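Local structure of ribosomal RNA small subunit methyltransferase E (Legionella pneumophila, 5O95) at residues V4-Q16 with Q42-T54. The protein probably methylates N3 of a specific uridine in 16S ribosomal RNA, with S-adenosyl-L-methionine as methyl donor. Residues are numbered along the deposited sequence; the frame is centred on the assembly and turned at random. Where two conformers were deposited one is given.
Sequences VRTIRIYQPGEYQ and QLTLFNGDNKEFT
Arg8 reaches diagonally across the parallel pair of strands 8-10 and 42-46 to Phe46, at one edge of the mixed sheet of the PUA-like domain, a fold that probably serves RNA binding here as in its relatives, and the two illustrate how an edge strand can be fastened by its side chains as well as by its backbone. The Arg8 guanidinium lies flat on the Phe46 ring, planes 10° apart, as an off-centre cation-pi stack with CZ 4.2 Å from the ring centroid. Backbone and CB of Tyr10 cover the opposite face of that ring, CB making a CH-pi contact. With chi1 at 63°, Phe46 CG sits between its own backbone N and carbonyl carbon, which places the ring between the Arg8 guanidinium and Tyr10. A bend at chi3 (51°) folds the arginine over the ring and brings NH1 to 3.2 Å from Glu52 OE2, a salt bridge that water 2 also spans. Asn148 serves both charged groups, and backbone carbonyls of Glu143 and Cys142 hold the guanidinium, tying this face to helix 124-145 and the loop after it. On the other face, Ile9 CB packs on Leu45 CD2 at 3.8 Å, and helix 25-34 covers the isoleucine.

Between the two faces runs the parallel ladder, four backbone bonds from Thr44 N to Ile7 O through to Gln11 N to Phe46 O. Beyond strand 8-10, Tyr15 turns its edge to the face of Phe53 on strand 51-61, with its hydroxyl fixed by Pro12 O. Asn47 closes the turn: OD1 accepts from Asp49 N in an Asx turn, while ND2 reaches Gly13 O at 2.9 Å.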
# COMPACT_ATOMS: atom_id res chain seq x y z
N VAL B 4 4.92 -19.74 16.58
CA VAL B 4 5.87 -18.99 15.77
C VAL B 4 5.76 -19.47 14.33
O VAL B 4 5.65 -20.67 14.06
CB VAL B 4 7.30 -19.19 16.31
CG1 VAL B 4 8.27 -18.22 15.64
CG2 VAL B 4 7.33 -19.04 17.83
N ARG B 5 5.78 -18.53 13.39
CA ARG B 5 5.75 -18.89 11.98
C ARG B 5 7.15 -19.26 11.51
O ARG B 5 8.12 -18.58 11.84
CB ARG B 5 5.22 -17.73 11.14
CG ARG B 5 5.00 -18.10 9.69
CD ARG B 5 4.70 -16.88 8.85
NE ARG B 5 4.68 -17.19 7.43
CZ ARG B 5 4.68 -16.27 6.48
NH1 ARG B 5 4.71 -14.99 6.81
NH2 ARG B 5 4.65 -16.63 5.20
N THR B 6 7.24 -20.35 10.75
CA THR B 6 8.54 -20.87 10.35
C THR B 6 9.21 -19.90 9.38
O THR B 6 8.59 -19.42 8.43
CB THR B 6 8.40 -22.27 9.73
OG1 THR B 6 7.72 -23.14 10.64
CG2 THR B 6 9.77 -22.88 9.42
N ILE B 7 10.49 -19.64 9.64
CA ILE B 7 11.30 -18.81 8.75
C ILE B 7 11.41 -19.46 7.38
O ILE B 7 11.74 -20.66 7.26
CB ILE B 7 12.68 -18.60 9.40
CG1 ILE B 7 12.55 -17.73 10.66
CG2 ILE B 7 13.66 -18.00 8.40
CD1 ILE B 7 12.08 -16.33 10.38
N ARG B 8 11.16 -18.68 6.32
CA ARG B 8 11.27 -19.12 4.94
C ARG B 8 12.50 -18.51 4.28
O ARG B 8 12.77 -17.32 4.47
CB ARG B 8 10.04 -18.70 4.13
CG ARG B 8 8.80 -19.51 4.46
CD ARG B 8 7.55 -18.77 4.00
NE ARG B 8 7.64 -18.34 2.61
CZ ARG B 8 7.51 -19.15 1.56
NH1 ARG B 8 7.25 -20.47 1.72
NH2 ARG B 8 7.64 -18.67 0.35
N ILE B 9 13.21 -19.31 3.49
CA ILE B 9 14.47 -18.90 2.86
C ILE B 9 14.46 -19.43 1.43
O ILE B 9 14.28 -20.63 1.21
CB ILE B 9 15.70 -19.46 3.61
CG1 ILE B 9 15.75 -18.99 5.07
CG2 ILE B 9 17.00 -19.12 2.88
CD1 ILE B 9 15.99 -17.46 5.20
N TYR B 10 14.69 -18.55 0.46
CA TYR B 10 14.76 -18.97 -0.93
C TYR B 10 16.13 -19.58 -1.20
O TYR B 10 17.16 -18.94 -0.96
CB TYR B 10 14.62 -17.73 -1.82
CG TYR B 10 14.93 -17.96 -3.27
CD1 TYR B 10 14.13 -18.78 -4.07
CD2 TYR B 10 16.05 -17.37 -3.85
CE1 TYR B 10 14.42 -18.97 -5.42
CE2 TYR B 10 16.35 -17.56 -5.20
CZ TYR B 10 15.55 -18.36 -5.97
OH TYR B 10 15.86 -18.53 -7.30
N GLN B 11 16.14 -20.82 -1.72
CA GLN B 11 17.36 -21.43 -2.23
C GLN B 11 17.02 -22.12 -3.54
O GLN B 11 16.15 -23.01 -3.54
CB GLN B 11 17.90 -22.49 -1.26
CG GLN B 11 18.52 -21.97 0.04
CD GLN B 11 19.85 -21.30 -0.22
OE1 GLN B 11 20.91 -21.93 -0.18
NE2 GLN B 11 19.80 -20.00 -0.51
N PRO B 12 17.65 -21.76 -4.65
CA PRO B 12 17.36 -22.43 -5.91
C PRO B 12 17.87 -23.86 -5.87
O PRO B 12 18.78 -24.20 -5.11
CB PRO B 12 18.13 -21.60 -6.94
CG PRO B 12 19.26 -21.01 -6.16
CD PRO B 12 18.66 -20.69 -4.80
N GLY B 13 17.26 -24.70 -6.69
CA GLY B 13 17.74 -26.06 -6.89
C GLY B 13 16.68 -27.09 -6.57
O GLY B 13 15.61 -26.79 -6.05
N GLU B 14 17.01 -28.34 -6.92
CA GLU B 14 16.19 -29.50 -6.60
C GLU B 14 16.90 -30.28 -5.51
O GLU B 14 18.13 -30.47 -5.58
CB GLU B 14 16.07 -30.39 -7.82
CG GLU B 14 15.41 -29.77 -9.01
CD GLU B 14 13.96 -29.45 -8.76
OE1 GLU B 14 13.28 -30.27 -8.10
OE2 GLU B 14 13.50 -28.38 -9.21
N TYR B 15 16.13 -30.77 -4.53
CA TYR B 15 16.67 -31.45 -3.36
C TYR B 15 15.76 -32.61 -3.01
O TYR B 15 14.60 -32.65 -3.39
CB TYR B 15 16.84 -30.52 -2.15
CG TYR B 15 17.68 -29.34 -2.54
CD1 TYR B 15 19.06 -29.47 -2.63
CD2 TYR B 15 17.09 -28.13 -2.90
CE1 TYR B 15 19.84 -28.42 -3.05
CE2 TYR B 15 17.87 -27.07 -3.33
CZ TYR B 15 19.25 -27.23 -3.40
OH TYR B 15 20.04 -26.18 -3.82
N GLN B 16 16.33 -33.57 -2.28
CA GLN B 16 15.59 -34.75 -1.88
C GLN B 16 15.63 -34.90 -0.37
O GLN B 16 16.56 -34.43 0.28
CB GLN B 16 16.21 -36.02 -2.49
CG GLN B 16 16.31 -35.99 -4.01
CD GLN B 16 15.00 -35.62 -4.68
OE1 GLN B 16 13.93 -36.07 -4.28
NE2 GLN B 16 15.07 -34.78 -5.71
N GLN B 42 14.19 -24.84 12.91
CA GLN B 42 13.53 -25.23 11.67
C GLN B 42 13.55 -24.10 10.66
O GLN B 42 13.50 -22.91 11.01
CB GLN B 42 12.08 -25.62 11.95
CG GLN B 42 11.94 -26.75 12.94
CD GLN B 42 12.46 -28.05 12.38
OE1 GLN B 42 12.20 -28.38 11.22
NE2 GLN B 42 13.22 -28.79 13.19
N LEU B 43 13.57 -24.48 9.38
CA LEU B 43 13.48 -23.56 8.26
C LEU B 43 12.64 -24.22 7.17
O LEU B 43 12.64 -25.44 7.03
CB LEU B 43 14.86 -23.31 7.60
CG LEU B 43 15.95 -22.54 8.33
CD1 LEU B 43 17.26 -22.59 7.55
CD2 LEU B 43 15.50 -21.11 8.51
N THR B 44 11.96 -23.40 6.40
CA THR B 44 11.28 -23.84 5.19
C THR B 44 12.02 -23.21 4.03
O THR B 44 11.98 -21.99 3.86
CB THR B 44 9.82 -23.41 5.18
OG1 THR B 44 9.12 -23.97 6.30
CG2 THR B 44 9.14 -23.86 3.88
N LEU B 45 12.76 -24.02 3.28
CA LEU B 45 13.36 -23.50 2.06
C LEU B 45 12.35 -23.61 0.94
O LEU B 45 11.47 -24.46 0.96
CB LEU B 45 14.60 -24.31 1.68
CG LEU B 45 15.52 -24.57 2.86
CD1 LEU B 45 16.68 -25.49 2.43
CD2 LEU B 45 16.04 -23.27 3.47
N PHE B 46 12.45 -22.71 -0.04
CA PHE B 46 11.68 -22.89 -1.26
C PHE B 46 12.57 -22.50 -2.42
O PHE B 46 13.52 -21.72 -2.27
CB PHE B 46 10.37 -22.09 -1.25
CG PHE B 46 10.57 -20.61 -1.18
CD1 PHE B 46 10.85 -20.01 0.04
CD2 PHE B 46 10.54 -19.83 -2.33
CE1 PHE B 46 11.07 -18.62 0.12
CE2 PHE B 46 10.75 -18.44 -2.25
CZ PHE B 46 11.03 -17.86 -1.03
N ASN B 47 12.26 -23.05 -3.60
CA ASN B 47 13.22 -23.06 -4.70
C ASN B 47 12.79 -22.24 -5.91
O ASN B 47 13.46 -22.28 -6.95
CB ASN B 47 13.57 -24.51 -5.11
CG ASN B 47 12.43 -25.22 -5.83
OD1 ASN B 47 11.28 -24.77 -5.83
ND2 ASN B 47 12.74 -26.39 -6.40
N GLY B 48 11.73 -21.43 -5.78
CA GLY B 48 11.22 -20.69 -6.91
C GLY B 48 10.41 -21.51 -7.88
O GLY B 48 9.94 -20.96 -8.88
N ASP B 49 10.23 -22.80 -7.64
CA ASP B 49 9.44 -23.66 -8.51
C ASP B 49 8.33 -24.34 -7.70
O ASP B 49 7.94 -25.47 -7.99
CB ASP B 49 10.33 -24.67 -9.22
CG ASP B 49 9.65 -25.34 -10.40
OD1 ASP B 49 8.78 -24.71 -11.05
OD2 ASP B 49 9.99 -26.51 -10.67
N ASN B 50 7.81 -23.63 -6.69
CA ASN B 50 6.63 -24.08 -5.94
C ASN B 50 6.86 -25.39 -5.19
O ASN B 50 5.93 -26.19 -5.01
CB ASN B 50 5.40 -24.09 -6.84
CG ASN B 50 5.10 -22.71 -7.36
OD1 ASN B 50 4.92 -21.79 -6.58
ND2 ASN B 50 5.11 -22.54 -8.69
N LYS B 51 8.09 -25.61 -4.73
CA LYS B 51 8.39 -26.67 -3.78
C LYS B 51 8.89 -26.05 -2.48
O LYS B 51 9.70 -25.12 -2.51
CB LYS B 51 9.44 -27.63 -4.33
CG LYS B 51 8.93 -28.45 -5.50
CD LYS B 51 10.01 -29.37 -6.05
CE LYS B 51 9.55 -30.05 -7.33
NZ LYS B 51 10.64 -30.88 -7.91
N GLU B 52 8.42 -26.59 -1.36
CA GLU B 52 8.87 -26.20 -0.03
C GLU B 52 9.63 -27.37 0.58
O GLU B 52 9.17 -28.52 0.52
CB GLU B 52 7.68 -25.84 0.87
CG GLU B 52 7.12 -24.45 0.57
CD GLU B 52 5.98 -24.08 1.50
OE1 GLU B 52 5.70 -24.79 2.48
OE2 GLU B 52 5.36 -23.02 1.25
N PHE B 53 10.79 -27.08 1.16
CA PHE B 53 11.67 -28.09 1.74
C PHE B 53 11.71 -27.85 3.25
O PHE B 53 12.20 -26.81 3.70
CB PHE B 53 13.06 -27.99 1.12
CG PHE B 53 13.05 -28.16 -0.37
CD1 PHE B 53 12.80 -27.06 -1.21
CD2 PHE B 53 13.28 -29.41 -0.95
CE1 PHE B 53 12.75 -27.22 -2.58
CE2 PHE B 53 13.23 -29.58 -2.32
CZ PHE B 53 12.98 -28.47 -3.14
N THR B 54 11.17 -28.78 4.02
CA THR B 54 11.23 -28.65 5.46
C THR B 54 12.61 -29.06 5.91
O THR B 54 13.08 -30.16 5.57
CB THR B 54 10.16 -29.53 6.11
OG1 THR B 54 8.87 -29.12 5.66
CG2 THR B 54 10.21 -29.39 7.64
O HOH W 1 11.77 -21.02 11.93
O HOH W 2 5.86 -21.77 3.93
O HOH W 3 15.07 -23.87 -8.42